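Local coordinates for uncharacterized protein (Staphylococcus aureus subsp. aureus, PDB 4H0A), which is of unknown function but belongs to the CAP family of cysteine-rich secretory proteins, with a CAP-associated N-terminal region preceding the CAP domain, at residues V41-W44 with V45-I49; N202-Q205 with L206-L209; E215-L219 with K220-P224. One frame throughout, in Å; residues are numbered along the deposited sequence. Where two conformers were deposited one is given.

Contact 1: V41-W44 with V45-I49; sequences VGTW and VGKDI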
ATOM      1  N   VAL A  41       0.551   0.699  17.339  1.00 42.56           N
ATOM      2  CA  VAL A  41       0.357  -0.445  16.448  1.00 41.78           C
ATOM      3  C   VAL A  41       1.580  -1.358  16.373  1.00 44.62           C
ATOM      4  O   VAL A  41       1.399  -2.558  16.189  1.00 41.90           O
ATOM      5  CB  VAL A  41      -0.150  -0.074  15.031  1.00 44.69           C
ATOM      6  CG1 VAL A  41      -1.324   0.893  15.092  1.00 43.68           C
ATOM      7  CG2 VAL A  41       0.953   0.473  14.158  1.00 45.43           C
ATOM      8  N   GLY A  42       2.782  -0.833  16.600  1.00 43.61           N
ATOM      9  CA  GLY A  42       3.981  -1.661  16.629  1.00 44.36           C
ATOM     10  C   GLY A  42       3.942  -2.756  17.686  1.00 49.01           C
ATOM     11  O   GLY A  42       4.498  -3.840  17.475  1.00 48.97           O
ATOM     12  N   THR A  43       3.228  -2.515  18.813  1.00 45.69           N
ATOM     13  CA  THR A  43       3.078  -3.520  19.878  1.00 45.97           C
ATOM     14  C   THR A  43       2.062  -4.614  19.487  1.00 48.52           C
ATOM     15  O   THR A  43       1.991  -5.620  20.186  1.00 49.34           O
ATOM     16  CB  THR A  43       2.646  -2.878  21.214  1.00 52.65           C
ATOM     17  OG1 THR A  43       1.323  -2.336  21.090  1.00 50.13           O
ATOM     18  CG2 THR A  43       3.633  -1.815  21.713  1.00 49.76           C
ATOM     19  N   TRP A  44       1.260  -4.420  18.415  1.00 42.76           N
ATOM     20  CA  TRP A  44       0.276  -5.424  17.995  1.00 42.05           C
ATOM     21  C   TRP A  44       0.952  -6.594  17.287  1.00 45.17           C
ATOM     22  O   TRP A  44       0.424  -7.692  17.333  1.00 43.85           O
ATOM     23  CB  TRP A  44      -0.796  -4.834  17.058  1.00 38.99           C
ATOM     24  CG  TRP A  44      -1.526  -3.623  17.573  1.00 40.32           C
ATOM     25  CD1 TRP A  44      -1.467  -3.083  18.825  1.00 44.71           C
ATOM     26  CD2 TRP A  44      -2.482  -2.843  16.846  1.00 39.15           C
ATOM     27  NE1 TRP A  44      -2.290  -1.984  18.905  1.00 43.83           N
ATOM     28  CE2 TRP A  44      -2.956  -1.840  17.716  1.00 43.71           C
ATOM     29  CE3 TRP A  44      -2.992  -2.902  15.540  1.00 38.97           C
ATOM     30  CZ2 TRP A  44      -3.868  -0.867  17.302  1.00 42.54           C
ATOM     31  CZ3 TRP A  44      -3.933  -1.968  15.147  1.00 39.66           C
ATOM     32  CH2 TRP A  44      -4.341  -0.952  16.014  1.00 41.42           C
ATOM     33  N   VAL A  45       2.114  -6.371  16.639  1.00 42.08           N
ATOM     34  CA  VAL A  45       2.795  -7.442  15.904  1.00 41.48           C
ATOM     35  C   VAL A  45       3.213  -8.530  16.898  1.00 48.30           C
ATOM     36  O   VAL A  45       3.825  -8.225  17.922  1.00 49.13           O
ATOM     37  CB  VAL A  45       3.983  -6.903  15.065  1.00 45.07           C
ATOM     38  CG1 VAL A  45       4.743  -8.047  14.385  1.00 45.40           C
ATOM     39  CG2 VAL A  45       3.495  -5.888  14.025  1.00 42.86           C
ATOM     40  N   GLY A  46       2.823  -9.770  16.608  1.00 45.90           N
ATOM     41  CA  GLY A  46       3.101 -10.920  17.462  1.00 47.00           C
ATOM     42  C   GLY A  46       1.946 -11.296  18.369  1.00 50.44           C
ATOM     43  O   GLY A  46       1.963 -12.387  18.935  1.00 52.43           O
ATOM     44  N   LYS A  47       0.928 -10.420  18.518  1.00 44.96           N
ATOM     45  CA  LYS A  47      -0.237 -10.722  19.357  1.00 44.84           C
ATOM     46  C   LYS A  47      -1.300 -11.445  18.560  1.00 46.31           C
ATOM     47  O   LYS A  47      -1.294 -11.402  17.329  1.00 43.47           O
ATOM     48  CB  LYS A  47      -0.837  -9.444  19.951  1.00 46.33           C
ATOM     49  CG  LYS A  47       0.084  -8.733  20.924  1.00 59.60           C
ATOM     50  CD  LYS A  47      -0.642  -7.587  21.614  1.00 68.16           C
ATOM     51  CE  LYS A  47       0.153  -6.993  22.748  1.00 80.78           C
ATOM     52  NZ  LYS A  47      -0.461  -5.733  23.238  1.00 89.83           N
ATOM     53  N   ASP A  48      -2.233 -12.095  19.263  1.00 44.44           N
ATOM     54  CA  ASP A  48      -3.341 -12.791  18.617  1.00 43.04           C
ATOM     55  C   ASP A  48      -4.326 -11.756  18.101  1.00 45.26           C
ATOM     56  O   ASP A  48      -4.505 -10.717  18.736  1.00 44.81           O
ATOM     57  CB  ASP A  48      -4.019 -13.761  19.594  1.00 46.33           C
ATOM     58  CG  ASP A  48      -5.014 -14.684  18.919  1.00 51.58           C
ATOM     59  OD1 ASP A  48      -6.156 -14.240  18.659  1.00 48.64           O
ATOM     60  OD2 ASP A  48      -4.646 -15.840  18.633  1.00 59.41           O
ATOM     61  N   ILE A  49      -4.969 -12.035  16.952  1.00 40.85           N
ATOM     62  CA  ILE A  49      -5.933 -11.108  16.345  1.00 38.46           C
ATOM     63  C   ILE A  49      -7.118 -10.785  17.294  1.00 43.71           C
ATOM     64  O   ILE A  49      -7.656  -9.680  17.216  1.00 42.34           O
ATOM     65  CB  ILE A  49      -6.425 -11.624  14.967  1.00 39.06           C
ATOM     66  CG1 ILE A  49      -7.188 -10.531  14.180  1.00 37.03           C
ATOM     67  CG2 ILE A  49      -7.277 -12.911  15.070  1.00 38.74           C
ATOM     68  CD1 ILE A  49      -6.456  -9.202  13.994  1.00 35.28           C
TER
HETATM   69  O   HOH W   1       5.460  -6.117  18.440  1.00 48.57           O
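Lys-47 folds back on the residues just before it, its N donating to Trp-44 O at 3.0 Å with an N-H...O angle of 161°. This bond closes a type II beta turn from Trp-44 to Lys-47. Gly-46 takes the third position with phi 98°, a backbone shape that favours glycine.

The tight part lies under the indole. Trp-44 N donates to Val-41 O at 2.9 Å, closing the 3-10 turn, and Val-41 CA sits over the centre of one ring face, 3.7 Å above its plane. Trp-44 CG is anti to its carbonyl carbon (chi1 -54°), which carries the indole back over Val-41. Val-45 CB packs 3.9 Å from Gly-42 O, with its side chain on Phe-171 of strand 166-172.

The solvent side is looser. The extended Lys-47 chain runs alongside Thr-43 O, with CE 3.4 Å from that oxygen. Thr-43 OG1 bonds instead to Gly-40 O. One water donates to both Gly-42 O and Val-45 O, at 2.7 Å each, bridging the 3-10 turn to the beta turn.

Asp-48 OD1 caps Lys-50 N at the start of helix 50-56. Trp-44 meets the rings of Tyr-81 and Phe-56, while Val-41, Trp-44 and Ile-49 pack on strands 79-86 and 89-96, which places the segment against the seven-stranded antiparallel sheet.

Contact 2: N202-Q205 with L206-L209; sequences NPNQ and LISL. With EDO (1,2-ethanediol), chain D.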
ATOM      1  N   ASN A 202      -8.014 -10.693  -5.522  1.00 36.11           N
ATOM      2  CA  ASN A 202      -8.182  -9.586  -6.488  1.00 36.19           C
ATOM      3  C   ASN A 202      -9.316  -8.602  -6.111  1.00 36.40           C
ATOM      4  O   ASN A 202      -9.038  -7.410  -6.012  1.00 36.09           O
ATOM      5  CB  ASN A 202      -8.419 -10.121  -7.907  1.00 39.62           C
ATOM      6  CG  ASN A 202      -7.196 -10.693  -8.590  1.00 59.70           C
ATOM      7  OD1 ASN A 202      -6.049 -10.437  -8.207  1.00 52.19           O
ATOM      8  ND2 ASN A 202      -7.428 -11.464  -9.652  1.00 55.41           N
ATOM      9  N   PRO A 203     -10.568  -9.022  -5.852  1.00 32.27           N
ATOM     10  CA  PRO A 203     -11.598  -8.016  -5.507  1.00 30.48           C
ATOM     11  C   PRO A 203     -11.290  -7.255  -4.211  1.00 33.16           C
ATOM     12  O   PRO A 203     -11.646  -6.091  -4.105  1.00 32.56           O
ATOM     13  CB  PRO A 203     -12.894  -8.840  -5.377  1.00 32.27           C
ATOM     14  CG  PRO A 203     -12.465 -10.252  -5.283  1.00 37.55           C
ATOM     15  CD  PRO A 203     -11.141 -10.379  -5.951  1.00 33.92           C
ATOM     16  N   ASN A 204     -10.644  -7.897  -3.224  1.00 30.14           N
ATOM     17  CA  ASN A 204     -10.324  -7.211  -1.962  1.00 28.54           C
ATOM     18  C   ASN A 204      -9.124  -6.274  -2.131  1.00 31.86           C
ATOM     19  O   ASN A 204      -9.078  -5.250  -1.443  1.00 30.63           O
ATOM     20  CB  ASN A 204     -10.104  -8.205  -0.841  1.00 27.02           C
ATOM     21  CG  ASN A 204     -11.423  -8.638  -0.280  1.00 35.46           C
ATOM     22  OD1 ASN A 204     -12.081  -7.843   0.389  1.00 29.69           O
ATOM     23  ND2 ASN A 204     -11.910  -9.816  -0.654  1.00 25.70           N
ATOM     24  N   GLN A 205      -8.170  -6.588  -3.042  1.00 30.64           N
ATOM     25  CA  GLN A 205      -7.051  -5.676  -3.306  0.50 30.96           C
ATOM     26  C   GLN A 205      -7.598  -4.425  -3.974  1.00 35.77           C
ATOM     27  O   GLN A 205      -7.102  -3.339  -3.716  1.00 35.61           O
ATOM     28  CB  GLN A 205      -5.958  -6.318  -4.187  0.50 33.41           C
ATOM     29  CG  GLN A 205      -5.203  -7.497  -3.565  0.50 38.41           C
ATOM     30  CD  GLN A 205      -4.587  -7.196  -2.225  0.50 46.92           C
ATOM     31  OE1 GLN A 205      -4.966  -7.770  -1.201  0.50 37.79           O
ATOM     32  NE2 GLN A 205      -3.606  -6.314  -2.206  0.50 39.20           N
ATOM     33  N   LEU A 206      -8.629  -4.584  -4.838  1.00 33.56           N
ATOM     34  CA  LEU A 206      -9.252  -3.436  -5.501  1.00 33.68           C
ATOM     35  C   LEU A 206      -9.932  -2.537  -4.454  1.00 35.58           C
ATOM     36  O   LEU A 206      -9.803  -1.316  -4.530  1.00 33.72           O
ATOM     37  CB  LEU A 206     -10.278  -3.894  -6.565  1.00 34.59           C
ATOM     38  CG  LEU A 206     -11.104  -2.786  -7.238  1.00 38.31           C
ATOM     39  CD1 LEU A 206     -10.187  -1.746  -7.913  1.00 38.96           C
ATOM     40  CD2 LEU A 206     -12.075  -3.375  -8.244  1.00 38.63           C
ATOM     41  N   ILE A 207     -10.641  -3.137  -3.467  1.00 31.53           N
ATOM     42  CA  ILE A 207     -11.292  -2.354  -2.406  1.00 29.95           C
ATOM     43  C   ILE A 207     -10.218  -1.639  -1.577  1.00 32.98           C
ATOM     44  O   ILE A 207     -10.401  -0.476  -1.239  1.00 32.36           O
ATOM     45  CB  ILE A 207     -12.232  -3.224  -1.518  1.00 31.73           C
ATOM     46  CG1 ILE A 207     -13.444  -3.698  -2.348  1.00 32.52           C
ATOM     47  CG2 ILE A 207     -12.726  -2.417  -0.287  1.00 30.05           C
ATOM     48  CD1 ILE A 207     -14.073  -4.973  -1.835  1.00 36.10           C
ATOM     49  N   SER A 208      -9.116  -2.321  -1.246  1.00 30.27           N
ATOM     50  CA  SER A 208      -8.012  -1.675  -0.507  1.00 30.89           C
ATOM     51  C   SER A 208      -7.383  -0.542  -1.324  1.00 35.43           C
ATOM     52  O   SER A 208      -7.026   0.487  -0.752  1.00 36.92           O
ATOM     53  CB  SER A 208      -6.935  -2.690  -0.159  1.00 34.55           C
ATOM     54  OG  SER A 208      -7.445  -3.618   0.778  1.00 36.58           O
ATOM     55  N   LEU A 209      -7.263  -0.723  -2.663  1.00 31.28           N
ATOM     56  CA  LEU A 209      -6.737   0.315  -3.556  1.00 32.21           C
ATOM     57  C   LEU A 209      -7.609   1.574  -3.438  1.00 34.35           C
ATOM     58  O   LEU A 209      -7.079   2.662  -3.286  1.00 33.83           O
ATOM     59  CB  LEU A 209      -6.684  -0.184  -5.017  1.00 33.53           C
ATOM     60  CG  LEU A 209      -6.258   0.853  -6.083  1.00 40.06           C
ATOM     61  CD1 LEU A 209      -4.800   1.232  -5.910  1.00 41.28           C
ATOM     62  CD2 LEU A 209      -6.503   0.315  -7.480  1.00 42.16           C
TER
HETATM   63  C1  EDO D 402     -14.483 -10.813   2.052  1.00 36.32           C
HETATM   64  O1  EDO D 402     -14.095 -11.357   0.741  1.00 34.13           O
HETATM   65  C2  EDO D 402     -14.086  -9.349   2.321  1.00 33.83           C
HETATM   66  O2  EDO D 402     -14.626  -8.387   1.362  1.00 30.79           O
HETATM   67  O   HOH W   2      -5.363  -5.563   0.837  1.00 33.93           O
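Asn-204 O is gripped by Ser-208 N at 2.9 Å, with an N-H...O angle of 162°, and Ser-208 OG lies 3.2 Å from the same oxygen. With chi1 at -67° the serine hydroxyl falls beside its own backbone N, which turns it back toward the carbonyl one helical turn earlier. The hydroxyl proton could serve elsewhere, and OG is also bonded to Arg-61 NH2. Gln-205 was modelled in two conformers. In the one given, bent at chi2 (-54°), OE1 accepts from a water at 3.0 Å and NE2 reaches Tyr-316 OH; the same water lies 2.8 Å from Ser-208 OG, a tentative bridge between the side chains of Gln-205 and Ser-208, one turn apart.

The Asn-204 amide meets a 1,2-ethanediol, probably from the crystallisation liquor, at both ends: OD1 accepts from the diol O2 at 2.8 Å and ND2 donates to its O1 at 3.0 Å. Arg-61 and the Glu-200 carbonyl also bond to this amide, the first at OD1 and the second at ND2, which should help fix its rotation. Next to it, Ile-207 lays CG1 and CD1 along Pro-203 O, CD1 at 3.5 Å, while its backbone N bonds to that same oxygen.

The i to i+4 bonds of an alpha-helix run throughout, as from Leu-209 N to Gln-205 O at 2.8 Å. On helix 201-219, Asn-204, Gln-205 and Ser-208 touch Tyr-63 of strand 61-65, Leu-209 packs on Leu-285 and Trp-289 of helix 282-290, and Leu-206 rests on Val-311 of strand 306-312.

Contact 3: E215-L219 with K220-P224; sequences EMRKL and KGLKP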
ATOM      1  N   GLU A 215      -7.586   7.476   1.760  1.00 34.74           N
ATOM      2  CA  GLU A 215      -6.845   7.861   2.976  1.00 33.78           C
ATOM      3  C   GLU A 215      -5.756   8.872   2.636  1.00 39.43           C
ATOM      4  O   GLU A 215      -5.583   9.843   3.371  1.00 41.34           O
ATOM      5  CB  GLU A 215      -6.204   6.637   3.663  1.00 33.06           C
ATOM      6  CG  GLU A 215      -7.201   5.704   4.330  1.00 34.80           C
ATOM      7  CD  GLU A 215      -8.079   6.349   5.384  1.00 44.73           C
ATOM      8  OE1 GLU A 215      -7.559   7.150   6.195  1.00 40.38           O
ATOM      9  OE2 GLU A 215      -9.298   6.069   5.380  1.00 41.11           O
HETATM   10  N   MSE A 216      -5.059   8.682   1.498  1.00 35.88           N
HETATM   11  CA  MSE A 216      -4.012   9.612   1.053  1.00 35.93           C
HETATM   12  C   MSE A 216      -4.628  10.959   0.712  1.00 43.13           C
HETATM   13  O   MSE A 216      -4.081  11.999   1.090  1.00 43.53           O
HETATM   14  CB  MSE A 216      -3.248   9.040  -0.155  1.00 36.32           C
HETATM   15  CG  MSE A 216      -2.452   7.773   0.160  1.00 38.20           C
HETATM   16 SE   MSE A 216      -1.044   8.056   1.460  0.75 40.90          SE
HETATM   17  CE  MSE A 216      -2.019   7.390   3.145  1.00 36.46           C
ATOM     18  N   ARG A 217      -5.793  10.949   0.043  1.00 41.70           N
ATOM     19  CA  ARG A 217      -6.510  12.191  -0.269  1.00 43.94           C
ATOM     20  C   ARG A 217      -6.953  12.911   1.019  1.00 48.59           C
ATOM     21  O   ARG A 217      -6.812  14.135   1.104  1.00 50.49           O
ATOM     22  CB  ARG A 217      -7.731  11.891  -1.162  1.00 43.49           C
ATOM     23  CG  ARG A 217      -7.352  11.531  -2.597  1.00 42.13           C
ATOM     24  CD  ARG A 217      -8.581  11.254  -3.430  1.00 45.80           C
ATOM     25  NE  ARG A 217      -9.392  12.462  -3.620  1.00 49.78           N
ATOM     26  CZ  ARG A 217      -9.176  13.404  -4.541  1.00 61.13           C
ATOM     27  NH1 ARG A 217      -8.152  13.301  -5.385  1.00 46.28           N
ATOM     28  NH2 ARG A 217      -9.979  14.459  -4.621  1.00 46.28           N
ATOM     29  N   LYS A 218      -7.477  12.161   2.021  1.00 43.15           N
ATOM     30  CA  LYS A 218      -7.919  12.764   3.291  1.00 42.41           C
ATOM     31  C   LYS A 218      -6.756  13.430   4.038  1.00 46.90           C
ATOM     32  O   LYS A 218      -6.966  14.493   4.613  1.00 47.21           O
ATOM     33  CB  LYS A 218      -8.621  11.742   4.212  1.00 42.28           C
ATOM     34  CG  LYS A 218     -10.075  11.478   3.820  1.00 49.48           C
ATOM     35  CD  LYS A 218     -10.801  10.553   4.799  1.00 50.88           C
ATOM     36  CE  LYS A 218     -10.282   9.131   4.789  1.00 49.46           C
ATOM     37  NZ  LYS A 218     -11.167   8.223   5.571  1.00 53.66           N
ATOM     38  N   LEU A 219      -5.524  12.866   3.992  1.00 43.43           N
ATOM     39  CA  LEU A 219      -4.380  13.511   4.659  1.00 44.88           C
ATOM     40  C   LEU A 219      -4.064  14.889   4.073  1.00 52.10           C
ATOM     41  O   LEU A 219      -3.557  15.744   4.805  1.00 53.36           O
ATOM     42  CB  LEU A 219      -3.106  12.654   4.576  1.00 44.69           C
ATOM     43  CG  LEU A 219      -3.097  11.369   5.383  1.00 47.87           C
ATOM     44  CD1 LEU A 219      -1.847  10.568   5.078  1.00 47.54           C
ATOM     45  CD2 LEU A 219      -3.186  11.652   6.876  1.00 51.40           C
ATOM     46  N   LYS A 220      -4.348  15.107   2.770  1.00 49.16           N
ATOM     47  CA  LYS A 220      -4.111  16.398   2.110  1.00 51.12           C
ATOM     48  C   LYS A 220      -5.361  17.303   2.118  1.00 58.27           C
ATOM     49  O   LYS A 220      -5.362  18.329   1.437  1.00 61.32           O
ATOM     50  CB  LYS A 220      -3.637  16.180   0.666  1.00 53.79           C
ATOM     51  CG  LYS A 220      -2.467  15.193   0.514  1.00 62.36           C
ATOM     52  CD  LYS A 220      -1.266  15.495   1.413  1.00 67.73           C
ATOM     53  CE  LYS A 220      -0.094  14.577   1.123  1.00 71.56           C
ATOM     54  NZ  LYS A 220       0.746  15.044  -0.009  1.00 80.44           N
ATOM     55  N   GLY A 221      -6.385  16.966   2.903  1.00 53.56           N
ATOM     56  CA  GLY A 221      -7.599  17.773   2.992  1.00 54.89           C
ATOM     57  C   GLY A 221      -8.493  17.743   1.766  1.00 59.12           C
ATOM     58  O   GLY A 221      -9.333  18.631   1.607  1.00 61.13           O
ATOM     59  N   LEU A 222      -8.342  16.720   0.899  1.00 52.99           N
ATOM     60  CA  LEU A 222      -9.147  16.566  -0.317  1.00 52.08           C
ATOM     61  C   LEU A 222     -10.357  15.703  -0.056  1.00 55.25           C
ATOM     62  O   LEU A 222     -10.330  14.860   0.844  1.00 53.31           O
ATOM     63  CB  LEU A 222      -8.323  15.921  -1.438  1.00 51.36           C
ATOM     64  CG  LEU A 222      -7.066  16.652  -1.873  1.00 56.97           C
ATOM     65  CD1 LEU A 222      -6.213  15.770  -2.744  1.00 55.77           C
ATOM     66  CD2 LEU A 222      -7.410  17.939  -2.591  1.00 61.65           C
ATOM     67  N   LYS A 223     -11.406  15.877  -0.872  1.00 52.65           N
ATOM     68  CA  LYS A 223     -12.619  15.074  -0.762  1.00 51.76           C
ATOM     69  C   LYS A 223     -12.339  13.662  -1.283  1.00 55.14           C
ATOM     70  O   LYS A 223     -11.590  13.509  -2.254  1.00 55.80           O
ATOM     71  CB  LYS A 223     -13.779  15.709  -1.550  1.00 56.50           C
ATOM     72  CG  LYS A 223     -14.222  17.059  -1.005  1.00 78.96           C
ATOM     73  CD  LYS A 223     -15.402  17.618  -1.790  1.00 93.51           C
ATOM     74  CE  LYS A 223     -15.831  18.982  -1.297  1.00107.74           C
ATOM     75  NZ  LYS A 223     -16.998  19.504  -2.057  1.00119.15           N
ATOM     76  N   PRO A 224     -12.898  12.612  -0.656  1.00 49.90           N
ATOM     77  CA  PRO A 224     -12.672  11.254  -1.180  1.00 47.99           C
ATOM     78  C   PRO A 224     -13.408  11.054  -2.506  1.00 51.68           C
ATOM     79  O   PRO A 224     -14.432  11.691  -2.735  1.00 53.22           O
ATOM     80  CB  PRO A 224     -13.231  10.351  -0.079  1.00 47.71           C
ATOM     81  CG  PRO A 224     -14.255  11.165   0.595  1.00 53.66           C
ATOM     82  CD  PRO A 224     -13.825  12.602   0.493  1.00 50.87           C
TER
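Arg-217 reaches forward from the last turn of its helix to grip the chain that has just turned away. Its CB touches Leu-222 CB at 4.1 Å. Farther out, CD approaches Lys-223 O, and the bend at chi3 (67°) turns the guanidinium so that one side of it meets that oxygen. NE donates to Lys-223 O at 2.8 Å and NH2 to the same atom at 3.0 Å, a side-on grip with the oxygen only 2° out of the guanidinium plane. Leu-222 CB covers one face of the guanidinium from 3.7 Å, nearer its margin than its middle, and the leucine crosses the arginine at about a right angle, its CD1 facing NH1. At the tip, NH1 is taken by the carbonyls of Leu-299 and Asn-301. This buried guanidinium thus gathers three carbonyls, tying its helix to the loop after it and to residues 299-301.

Farther back on the helix, Lys-218 NZ makes a salt bridge to Glu-215 OE2 at 2.9 Å, meeting that oxygen from above the carboxylate plane. Lys-220 CG passes over Met-216 O (selenomethionine here) on its way to a salt bridge with Asp-160.

The backbone finishes the helix: Leu-222 N bonds to Arg-217 O at 3.0 Å and Gly-221 N to Lys-218 O at 3.1 Å. With Gly-221 at positive phi as the C-prime residue, this is a Schellman motif ending helix 201-219, from which the chain leads toward strand 226-227.

In the fold
Contacts 2 and 3 share helix 201-219, one near its start and the other at its C-terminal end, with centres about 19 Å apart. The centre of contact 1 is about 23 Å from that of contact 2 and about 27 Å from that of contact 3. All three are partly buried, and contact 2 lies nearest the centre of the chain. Contact 1 leads into helix 50-56 through turns and aromatic packing, contact 2 keeps helical bonds and turns an asparagine amide and a serine hydroxyl toward Arg-61, and contact 3 ends its helix with a glycine turn, beside which an arginine holds carbonyls. Strands 89-96 and 166-172 are touched by both contact 1 and contact 3.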